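Local atomic coordinates of collagen adhesin (Staphylococcus aureus, PDB entry 2F68), a protein that binds collagen at the staphylococcal cell surface, probably by wrapping its two extracellular domains around the triple helix in a "collagen hug". Residues Pro72-Lys76 with Gly77-Gly81; Thr232-Thr236 with Lys237-Asp241; Thr243-Gln246 with Gly247-Ser250; Tyr278-His281 with Gly282-Glu285. All coordinates share one frame; numbering follows the deposited sequence.

Contact 1. Residues Pro72-Lys76 with Gly77-Gly81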
loop_
_atom_site.group_PDB
_atom_site.type_symbol
_atom_site.label_atom_id
_atom_site.label_comp_id
_atom_site.label_asym_id
_atom_site.label_seq_id
_atom_site.Cartn_x
_atom_site.Cartn_y
_atom_site.Cartn_z
ATOM N N PRO A 72 7.365 -12.540 -13.509
ATOM C CA PRO A 72 7.809 -13.159 -14.759
ATOM C C PRO A 72 6.797 -14.148 -15.345
ATOM O O PRO A 72 6.059 -14.800 -14.601
ATOM C CB PRO A 72 9.090 -13.889 -14.351
ATOM C CG PRO A 72 8.898 -14.209 -12.914
ATOM C CD PRO A 72 8.064 -13.101 -12.336
ATOM N N LEU A 73 6.775 -14.240 -16.672
ATOM C CA LEU A 73 5.950 -15.210 -17.387
ATOM C C LEU A 73 6.833 -16.378 -17.816
ATOM O O LEU A 73 7.731 -16.212 -18.644
ATOM C CB LEU A 73 5.286 -14.560 -18.612
ATOM C CG LEU A 73 4.039 -13.662 -18.513
ATOM C CD1 LEU A 73 2.810 -14.454 -18.069
ATOM C CD2 LEU A 73 4.243 -12.439 -17.626
ATOM N N THR A 74 6.582 -17.555 -17.246
ATOM C CA THR A 74 7.467 -18.708 -17.438
ATOM C C THR A 74 6.790 -19.926 -18.066
ATOM O O THR A 74 5.660 -20.275 -17.715
ATOM C CB THR A 74 8.139 -19.141 -16.112
ATOM O OG1 THR A 74 7.143 -19.300 -15.093
ATOM C CG2 THR A 74 9.167 -18.110 -15.659
ATOM N N VAL A 75 7.499 -20.558 -19.001
ATOM C CA VAL A 75 7.085 -21.829 -19.595
ATOM C C VAL A 75 8.221 -22.841 -19.446
ATOM O O VAL A 75 9.306 -22.654 -20.008
ATOM C CB VAL A 75 6.696 -21.685 -21.095
ATOM C CG1 VAL A 75 6.365 -23.046 -21.704
ATOM C CG2 VAL A 75 5.517 -20.739 -21.262
ATOM N N LYS A 76 7.960 -23.900 -18.678
ATOM C CA LYS A 76 8.930 -24.972 -18.405
ATOM C C LYS A 76 10.276 -24.440 -17.884
ATOM O O LYS A 76 11.346 -24.856 -18.339
ATOM C CB LYS A 76 9.113 -25.873 -19.641
ATOM C CG LYS A 76 9.559 -27.304 -19.339
ATOM C CD LYS A 76 8.405 -28.170 -18.847
ATOM C CE LYS A 76 8.865 -29.591 -18.560
ATOM N NZ LYS A 76 7.748 -30.450 -18.081
ATOM N N GLY A 77 10.205 -23.512 -16.932
ATOM C CA GLY A 77 11.395 -22.928 -16.313
ATOM C C GLY A 77 12.025 -21.779 -17.081
ATOM O O GLY A 77 12.899 -21.085 -16.558
ATOM N N GLU A 78 11.581 -21.577 -18.321
ATOM C CA GLU A 78 12.127 -20.536 -19.188
ATOM C C GLU A 78 11.227 -19.302 -19.198
ATOM O O GLU A 78 10.035 -19.397 -19.496
ATOM C CB GLU A 78 12.313 -21.074 -20.612
ATOM C CG GLU A 78 13.251 -20.249 -21.492
ATOM C CD GLU A 78 14.712 -20.658 -21.365
ATOM O OE1 GLU A 78 15.210 -20.801 -20.227
ATOM O OE2 GLU A 78 15.370 -20.827 -22.414
ATOM N N GLN A 79 11.811 -18.150 -18.869
ATOM C CA GLN A 79 11.083 -16.883 -18.856
ATOM C C GLN A 79 10.852 -16.383 -20.281
ATOM O O GLN A 79 11.804 -16.114 -21.019
ATOM C CB GLN A 79 11.835 -15.836 -18.025
ATOM C CG GLN A 79 11.024 -14.580 -17.709
ATOM C CD GLN A 79 11.791 -13.571 -16.870
ATOM O OE1 GLN A 79 12.478 -13.930 -15.911
ATOM N NE2 GLN A 79 11.668 -12.296 -17.223
ATOM N N VAL A 80 9.581 -16.268 -20.658
ATOM C CA VAL A 80 9.196 -15.850 -22.010
ATOM C C VAL A 80 8.589 -14.444 -22.045
ATOM O O VAL A 80 8.490 -13.829 -23.109
ATOM C CB VAL A 80 8.229 -16.867 -22.684
ATOM C CG1 VAL A 80 8.923 -18.204 -22.908
ATOM C CG2 VAL A 80 6.952 -17.050 -21.864
ATOM N N GLY A 81 8.192 -13.945 -20.876
ATOM C CA GLY A 81 7.602 -12.613 -20.754
ATOM C C GLY A 81 7.751 -12.020 -19.364
ATOM O O GLY A 81 8.319 -12.649 -18.468
#

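Contact 2. Residues Thr232-Thr236 with Lys237-Asp241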
loop_
_atom_site.group_PDB
_atom_site.type_symbol
_atom_site.label_atom_id
_atom_site.label_comp_id
_atom_site.label_asym_id
_atom_site.label_seq_id
_atom_site.Cartn_x
_atom_site.Cartn_y
_atom_site.Cartn_z
ATOM N N THR A 232 12.303 5.893 22.794
ATOM C CA THR A 232 13.320 4.848 22.872
ATOM C C THR A 232 13.131 3.844 21.738
ATOM O O THR A 232 12.070 3.228 21.611
ATOM C CB THR A 232 13.286 4.113 24.234
ATOM O OG1 THR A 232 13.204 5.068 25.298
ATOM C CG2 THR A 232 14.534 3.258 24.422
ATOM N N VAL A 233 14.166 3.694 20.915
ATOM C CA VAL A 233 14.118 2.788 19.769
ATOM C C VAL A 233 15.191 1.706 19.873
ATOM O O VAL A 233 16.387 2.004 19.939
ATOM C CB VAL A 233 14.261 3.550 18.421
ATOM C CG1 VAL A 233 14.256 2.577 17.248
ATOM C CG2 VAL A 233 13.150 4.581 18.257
ATOM N N ASP A 234 14.746 0.453 19.898
ATOM C CA ASP A 234 15.640 -0.695 19.823
ATOM C C ASP A 234 15.527 -1.295 18.423
ATOM O O ASP A 234 14.576 -2.020 18.122
ATOM C CB ASP A 234 15.286 -1.729 20.900
ATOM C CG ASP A 234 16.411 -2.721 21.159
ATOM O OD1 ASP A 234 16.845 -3.411 20.212
ATOM O OD2 ASP A 234 16.853 -2.819 22.324
ATOM N N ASN A 235 16.501 -0.972 17.575
ATOM C CA ASN A 235 16.492 -1.366 16.164
ATOM C C ASN A 235 16.603 -2.875 15.944
ATOM O O ASN A 235 16.038 -3.411 14.986
ATOM C CB ASN A 235 17.602 -0.634 15.401
ATOM C CG ASN A 235 17.449 -0.742 13.890
ATOM O OD1 ASN A 235 18.338 -1.243 13.202
ATOM N ND2 ASN A 235 16.320 -0.271 13.370
ATOM N N THR A 236 17.331 -3.549 16.832
ATOM C CA THR A 236 17.521 -4.998 16.754
ATOM C C THR A 236 16.249 -5.750 17.158
ATOM O O THR A 236 15.873 -6.735 16.517
ATOM C CB THR A 236 18.712 -5.463 17.630
ATOM O OG1 THR A 236 19.826 -4.583 17.439
ATOM C CG2 THR A 236 19.130 -6.888 17.272
ATOM N N LYS A 237 15.590 -5.273 18.213
ATOM C CA LYS A 237 14.370 -5.899 18.725
ATOM C C LYS A 237 13.099 -5.376 18.050
ATOM O O LYS A 237 12.009 -5.913 18.274
ATOM C CB LYS A 237 14.272 -5.724 20.245
ATOM C CG LYS A 237 15.254 -6.579 21.042
ATOM C CD LYS A 237 15.041 -6.441 22.549
ATOM C CE LYS A 237 13.846 -7.255 23.044
ATOM N NZ LYS A 237 14.078 -8.726 22.958
ATOM N N ASN A 238 13.251 -4.339 17.223
ATOM C CA ASN A 238 12.136 -3.683 16.525
ATOM C C ASN A 238 11.028 -3.194 17.465
ATOM O O ASN A 238 9.848 -3.492 17.268
ATOM C CB ASN A 238 11.569 -4.584 15.415
ATOM C CG ASN A 238 12.500 -4.702 14.222
ATOM O OD1 ASN A 238 12.892 -3.701 13.620
ATOM N ND2 ASN A 238 12.850 -5.933 13.866
ATOM N N THR A 239 11.428 -2.441 18.488
ATOM C CA THR A 239 10.492 -1.898 19.473
ATOM C C THR A 239 10.657 -0.391 19.644
ATOM O O THR A 239 11.778 0.116 19.727
ATOM C CB THR A 239 10.638 -2.583 20.854
ATOM O OG1 THR A 239 12.017 -2.595 21.244
ATOM C CG2 THR A 239 10.110 -4.013 20.815
ATOM N N ILE A 240 9.529 0.315 19.692
ATOM C CA ILE A 240 9.516 1.762 19.900
ATOM C C ILE A 240 8.720 2.104 21.161
ATOM O O ILE A 240 7.519 1.839 21.241
ATOM C CB ILE A 240 8.935 2.522 18.675
ATOM C CG1 ILE A 240 9.723 2.186 17.403
ATOM C CG2 ILE A 240 8.936 4.034 18.926
ATOM C CD1 ILE A 240 8.984 2.481 16.108
ATOM N N ASP A 241 9.404 2.685 22.144
ATOM C CA ASP A 241 8.771 3.089 23.398
ATOM C C ASP A 241 8.658 4.608 23.484
ATOM O O ASP A 241 9.667 5.316 23.512
ATOM C CB ASP A 241 9.540 2.532 24.601
ATOM C CG ASP A 241 9.509 1.012 24.668
ATOM O OD1 ASP A 241 8.431 0.417 24.448
ATOM O OD2 ASP A 241 10.567 0.412 24.953
#

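Contact 3. Residues Thr243-Gln246 with Gly247-Ser250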
loop_
_atom_site.group_PDB
_atom_site.type_symbol
_atom_site.label_atom_id
_atom_site.label_comp_id
_atom_site.label_asym_id
_atom_site.label_seq_id
_atom_site.Cartn_x
_atom_site.Cartn_y
_atom_site.Cartn_z
ATOM N N THR A 243 7.274 7.967 25.488
ATOM C CA THR A 243 6.841 8.555 26.752
ATOM C C THR A 243 6.640 10.058 26.569
ATOM O O THR A 243 7.559 10.768 26.160
ATOM C CB THR A 243 7.861 8.290 27.885
ATOM O OG1 THR A 243 8.186 6.895 27.927
ATOM C CG2 THR A 243 7.300 8.718 29.237
ATOM N N ILE A 244 5.428 10.527 26.857
ATOM C CA ILE A 244 5.094 11.947 26.748
ATOM C C ILE A 244 4.551 12.458 28.085
ATOM O O ILE A 244 3.566 11.918 28.597
ATOM C CB ILE A 244 4.063 12.220 25.614
ATOM C CG1 ILE A 244 4.537 11.617 24.285
ATOM C CG2 ILE A 244 3.810 13.723 25.463
ATOM C CD1 ILE A 244 3.430 11.391 23.265
ATOM N N PRO A 245 5.200 13.491 28.663
ATOM C CA PRO A 245 4.733 14.126 29.901
ATOM C C PRO A 245 3.337 14.729 29.753
ATOM O O PRO A 245 2.939 15.104 28.646
ATOM C CB PRO A 245 5.762 15.237 30.136
ATOM C CG PRO A 245 6.970 14.804 29.388
ATOM C CD PRO A 245 6.444 14.111 28.176
ATOM N N GLN A 246 2.611 14.823 30.865
ATOM C CA GLN A 246 1.222 15.296 30.857
ATOM C C GLN A 246 1.074 16.780 30.514
ATOM O O GLN A 246 0.015 17.211 30.051
ATOM C CB GLN A 246 0.519 14.968 32.182
ATOM C CG GLN A 246 1.028 15.727 33.403
ATOM C CD GLN A 246 0.214 15.432 34.649
ATOM O OE1 GLN A 246 -0.641 16.222 35.046
ATOM N NE2 GLN A 246 0.467 14.282 35.265
ATOM N N GLY A 247 2.136 17.550 30.744
ATOM C CA GLY A 247 2.151 18.978 30.438
ATOM C C GLY A 247 2.192 19.266 28.949
ATOM O O GLY A 247 1.618 20.254 28.485
ATOM N N TYR A 248 2.874 18.400 28.203
ATOM C CA TYR A 248 2.988 18.535 26.751
ATOM C C TYR A 248 2.009 17.626 26.009
ATOM O O TYR A 248 1.674 17.880 24.850
ATOM C CB TYR A 248 4.424 18.264 26.294
ATOM C CG TYR A 248 5.441 19.227 26.867
ATOM C CD1 TYR A 248 5.525 20.541 26.403
ATOM C CD2 TYR A 248 6.320 18.825 27.872
ATOM C CE1 TYR A 248 6.457 21.430 26.926
ATOM C CE2 TYR A 248 7.258 19.709 28.403
ATOM C CZ TYR A 248 7.320 21.008 27.924
ATOM O OH TYR A 248 8.243 21.887 28.442
ATOM N N GLY A 249 1.557 16.571 26.685
ATOM C CA GLY A 249 0.572 15.646 26.130
ATOM C C GLY A 249 -0.813 16.257 26.020
ATOM O O GLY A 249 -1.587 15.903 25.129
ATOM N N SER A 250 -1.119 17.178 26.933
ATOM C CA SER A 250 -2.396 17.889 26.937
ATOM C C SER A 250 -2.462 18.927 25.819
ATOM O O SER A 250 -1.456 19.563 25.491
ATOM C CB SER A 250 -2.628 18.564 28.290
ATOM O OG SER A 250 -2.697 17.612 29.336
#

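Contact 4. Residues Tyr278-His281 with Gly282-Glu285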
loop_
_atom_site.group_PDB
_atom_site.type_symbol
_atom_site.label_atom_id
_atom_site.label_comp_id
_atom_site.label_asym_id
_atom_site.label_seq_id
_atom_site.Cartn_x
_atom_site.Cartn_y
_atom_site.Cartn_z
ATOM N N TYR A 278 -2.750 5.713 29.394
ATOM C CA TYR A 278 -3.230 7.098 29.435
ATOM C C TYR A 278 -4.528 7.252 30.227
ATOM O O TYR A 278 -5.218 6.268 30.502
ATOM C CB TYR A 278 -3.405 7.659 28.014
ATOM C CG TYR A 278 -4.448 6.947 27.178
ATOM C CD1 TYR A 278 -5.792 7.326 27.229
ATOM C CD2 TYR A 278 -4.091 5.903 26.325
ATOM C CE1 TYR A 278 -6.753 6.677 26.461
ATOM C CE2 TYR A 278 -5.046 5.247 25.551
ATOM C CZ TYR A 278 -6.372 5.640 25.625
ATOM O OH TYR A 278 -7.319 4.996 24.861
ATOM N N GLN A 279 -4.850 8.494 30.586
ATOM C CA GLN A 279 -6.122 8.820 31.229
ATOM C C GLN A 279 -6.562 10.249 30.915
ATOM O O GLN A 279 -5.985 11.214 31.426
ATOM C CB GLN A 279 -6.048 8.605 32.748
ATOM C CG GLN A 279 -7.364 8.877 33.482
ATOM C CD GLN A 279 -7.281 8.639 34.983
ATOM O OE1 GLN A 279 -6.223 8.307 35.520
ATOM N NE2 GLN A 279 -8.408 8.810 35.666
ATOM N N GLU A 280 -7.581 10.371 30.067
ATOM C CA GLU A 280 -8.229 11.656 29.812
ATOM C C GLU A 280 -8.959 12.082 31.077
ATOM O O GLU A 280 -9.679 11.280 31.680
ATOM C CB GLU A 280 -9.227 11.549 28.656
ATOM C CG GLU A 280 -8.613 11.189 27.312
ATOM C CD GLU A 280 -9.637 11.156 26.190
ATOM O OE1 GLU A 280 -10.274 12.199 25.926
ATOM O OE2 GLU A 280 -9.799 10.086 25.565
ATOM N N HIS A 281 -8.765 13.333 31.486
ATOM C CA HIS A 281 -9.399 13.835 32.702
ATOM C C HIS A 281 -10.908 13.978 32.507
ATOM O O HIS A 281 -11.379 14.868 31.793
ATOM C CB HIS A 281 -8.768 15.151 33.158
ATOM C CG HIS A 281 -9.065 15.494 34.584
ATOM N ND1 HIS A 281 -9.922 16.511 34.941
ATOM C CD2 HIS A 281 -8.630 14.943 35.742
ATOM C CE1 HIS A 281 -9.996 16.577 36.258
ATOM N NE2 HIS A 281 -9.222 15.636 36.768
ATOM N N GLY A 282 -11.650 13.078 33.146
ATOM C CA GLY A 282 -13.089 12.950 32.941
ATOM C C GLY A 282 -13.446 11.573 32.413
ATOM O O GLY A 282 -14.619 11.199 32.373
ATOM N N LYS A 283 -12.421 10.824 32.010
ATOM C CA LYS A 283 -12.586 9.470 31.485
ATOM C C LYS A 283 -11.849 8.451 32.355
ATOM O O LYS A 283 -11.005 8.818 33.177
ATOM C CB LYS A 283 -12.084 9.391 30.037
ATOM C CG LYS A 283 -12.821 10.291 29.044
ATOM C CD LYS A 283 -14.190 9.735 28.671
ATOM C CE LYS A 283 -14.916 10.662 27.710
ATOM N NZ LYS A 283 -16.262 10.140 27.345
ATOM N N GLU A 284 -12.180 7.176 32.166
ATOM C CA GLU A 284 -11.564 6.080 32.916
ATOM C C GLU A 284 -10.117 5.842 32.487
ATOM O O GLU A 284 -9.762 6.064 31.325
ATOM C CB GLU A 284 -12.384 4.796 32.758
ATOM C CG GLU A 284 -13.771 4.857 33.394
ATOM C CD GLU A 284 -14.662 3.696 32.988
ATOM O OE1 GLU A 284 -14.729 3.379 31.780
ATOM O OE2 GLU A 284 -15.307 3.105 33.880
ATOM N N GLU A 285 -9.293 5.390 33.430
ATOM C CA GLU A 285 -7.868 5.171 33.188
ATOM C C GLU A 285 -7.617 3.942 32.317
ATOM O O GLU A 285 -8.115 2.851 32.603
ATOM C CB GLU A 285 -7.107 5.051 34.513
ATOM C CG GLU A 285 -5.585 5.121 34.375
ATOM C CD GLU A 285 -4.850 4.906 35.689
ATOM O OE1 GLU A 285 -5.398 4.233 36.590
ATOM O OE2 GLU A 285 -3.713 5.406 35.819
HETATM O O HOH W 1 -10.676 11.023 34.939
HETATM O O HOH W 2 -8.998 7.962 29.511
#

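Contact 1. Residues Pro72-Lys76 with Gly77-Gly81
V75 meets V80 because of how each valine is turned: with CG1 of V75 anti to its own N (chi1 176°), CG2 is left pointing across the strands, and chi1 of -65° puts CG2 of V80 in its way. The two methyls touch at 4.0 Å, V75 CG2 to V80 CG2. They belong to a beta hairpin that turns through a type I' bend, V75 to E78, and carries a classic beta bulge a little farther along. K76 and G77 both take positive phi at the bend. Glycine suits the second place, where a CB would clash with K76 O. The bend is closed by a pair of backbone bonds, V75 N to E78 O at 2.8 Å and E78 N to V75 O at 3.0 Å.

At the bulge V80 and G81 both face L73, and L73 O takes two donors, V80 N at 2.7 Å and G81 N at 3.2 Å. L73 N gives its hydrogen to G81 O, so both backbone polar atoms of this buried leucine are satisfied. G81 is apt here too, since a CB would press on L73 CB. I304 of strand 300-307, a strand that joins the sheet of this Ig-like region alongside strand 104-116, touches L73, V75 and V80; A302 touches L73, and L101 lies on V75 and V80. E78 carries its carboxylate away to a salt bridge with K97.

On the exposed face, T74 lays CG2 near Q79 CA. Beyond it the extended Q79 chain brings its amide beside the proline ring, with P72 CB 3.7 Å from Q79 CD.

Contact 2. Residues Thr232-Thr236 with Lys237-Asp241
D234 and K237 face each other across the bend of a beta hairpin, their side chains slanting past one another rather than meeting end to end. The hairpin closes with a G1 beta bulge, in which N238 and T239 both stand opposite D234. CG of D234 is anti to its own N (chi1 -162°), which swings the carboxylate toward the turn. There OD1 accepts the backbone N of K237 at 3.0 Å, the hydrogen arriving from above the carboxylate plane. The aliphatic start of the lysine leans on the same oxygen, K237 CB lying 3.5 Å from D234 OD1, while bends farther out carry the ammonium away, with K237 NZ 6.6 Å from D234 OD2. Aspartate thus serves here mainly as a short acceptor for the turn's backbone.

T239 sits beside it, its OG1 3.4 Å from D234 CB. N238 takes positive phi, which asparagine tolerates well. Its amide turns off the hairpin to L196 and Q195, and N235 likewise reaches L196.

V233 and I240 point to the opposite face from D234 and T239. They meet loosely, V233 CG2 to I240 CG1 at 4.3 Å, and both rest on L196, which suits their branched apolar side chains. Farther from the turn, T232 and D241 exchange two backbone bonds, and T232 CB lies 4.1 Å from D241 CB.

Contact 3. Residues Thr243-Gln246 with Gly247-Ser250
P245 hands the chain from strand 239-244 into the short helix 246-249: the proline stands at the N-cap, its carbonyl turned back to receive G249 N at 2.8 Å, nearly along the C=O axis, with a weaker second bond from Y248 N. Proline fits this entry because its ring restrains phi.

One residue on, Q246 O is gripped by S250, strongly from the hydroxyl (S250 OG to Q246 O 2.8 Å) and weakly from the backbone N. The serine chi1 of -62° swings OG back over the helix end.

I244 sends CG2 against the glycine backbone, 3.8 Å from G249 CA. A side chain there would crowd P245 O, so glycine lets the last turn press close to the strand. Elsewhere P245 CB approaches the edge of the tyrosine ring, 4.3 Å from Y248 CD2, and that ring goes on to meet H209 edge-to-face and F226.

S250 is buried, and its OG donates to Q246 O and accepts a bond from V180 N; the hydroxyl thus has both polar needs met and ties the helix end to a neighbouring loop.

Contact 4. Residues Tyr278-His281 with Gly282-Glu285
Q279 reaches across the mouth of a loop to E285, and the far end of that loop is a type II beta turn from E280 to K283. CG of Q279 is anti to its own N (chi1 -178°) and the chain beyond runs straight, so the whole side chain lies over the returning limb of the loop. Its CB starts against the glutamate stem, 3.9 Å from E285 CG. CG follows, passing K283 O at 3.7 Å. The amide carbon CD then rests 3.6 Å from E285 CB. At the tip the two branches part: Q279 OE1 lies against the glutamate methylenes, 3.4 Å from E285 CG, while Q279 NE2 donates to a water at 3.3 Å. The amide and carboxylate planes stand 41° apart. Q279 OE1 and the carboxylate oxygens are all acceptors, and E285 OE2 turns to a salt bridge with K182.

That water is shared: it also accepts a bond from G282 N and donates to K283 O, so one molecule bridges the glutamine amide and the turn. A second water links E280 N to E284 O. The turn itself closes with K283 N to E280 O, 2.8 Å, and E280 CB touches K283 CG at 3.8 Å. G282 has phi 119°, where any CB would strike H281 O, so glycine is called for. The E280 carboxylate goes to S178, and K283 NZ stays clear of it.

A long, neutral amide thus suits position 279: it offers methylenes to E285 and an N-H to water, and much of the polar bridging across this surface loop is left to solvent.

In the fold
Contact 1 stands apart in the Ig-like domain, while contacts 2, 3 and 4 share the collagen-binding domain. From contact 1 the centres of contacts 3 and 4 lie about 58 and 60 Å away, on the opposite side of the chain's centre, and that of contact 2 about 42 Å. Contacts 2 and 3 use the two ends of strand 239-244, their centres about 21 Å apart. Contacts 3 and 4 are neighbours, about 13 Å between centres and about 7 Å between nearest atoms, and both lean on the loop holding Y179 and V180. The assembly is one protein chain without a collagen partner, so none of the four is assigned to the collagen site.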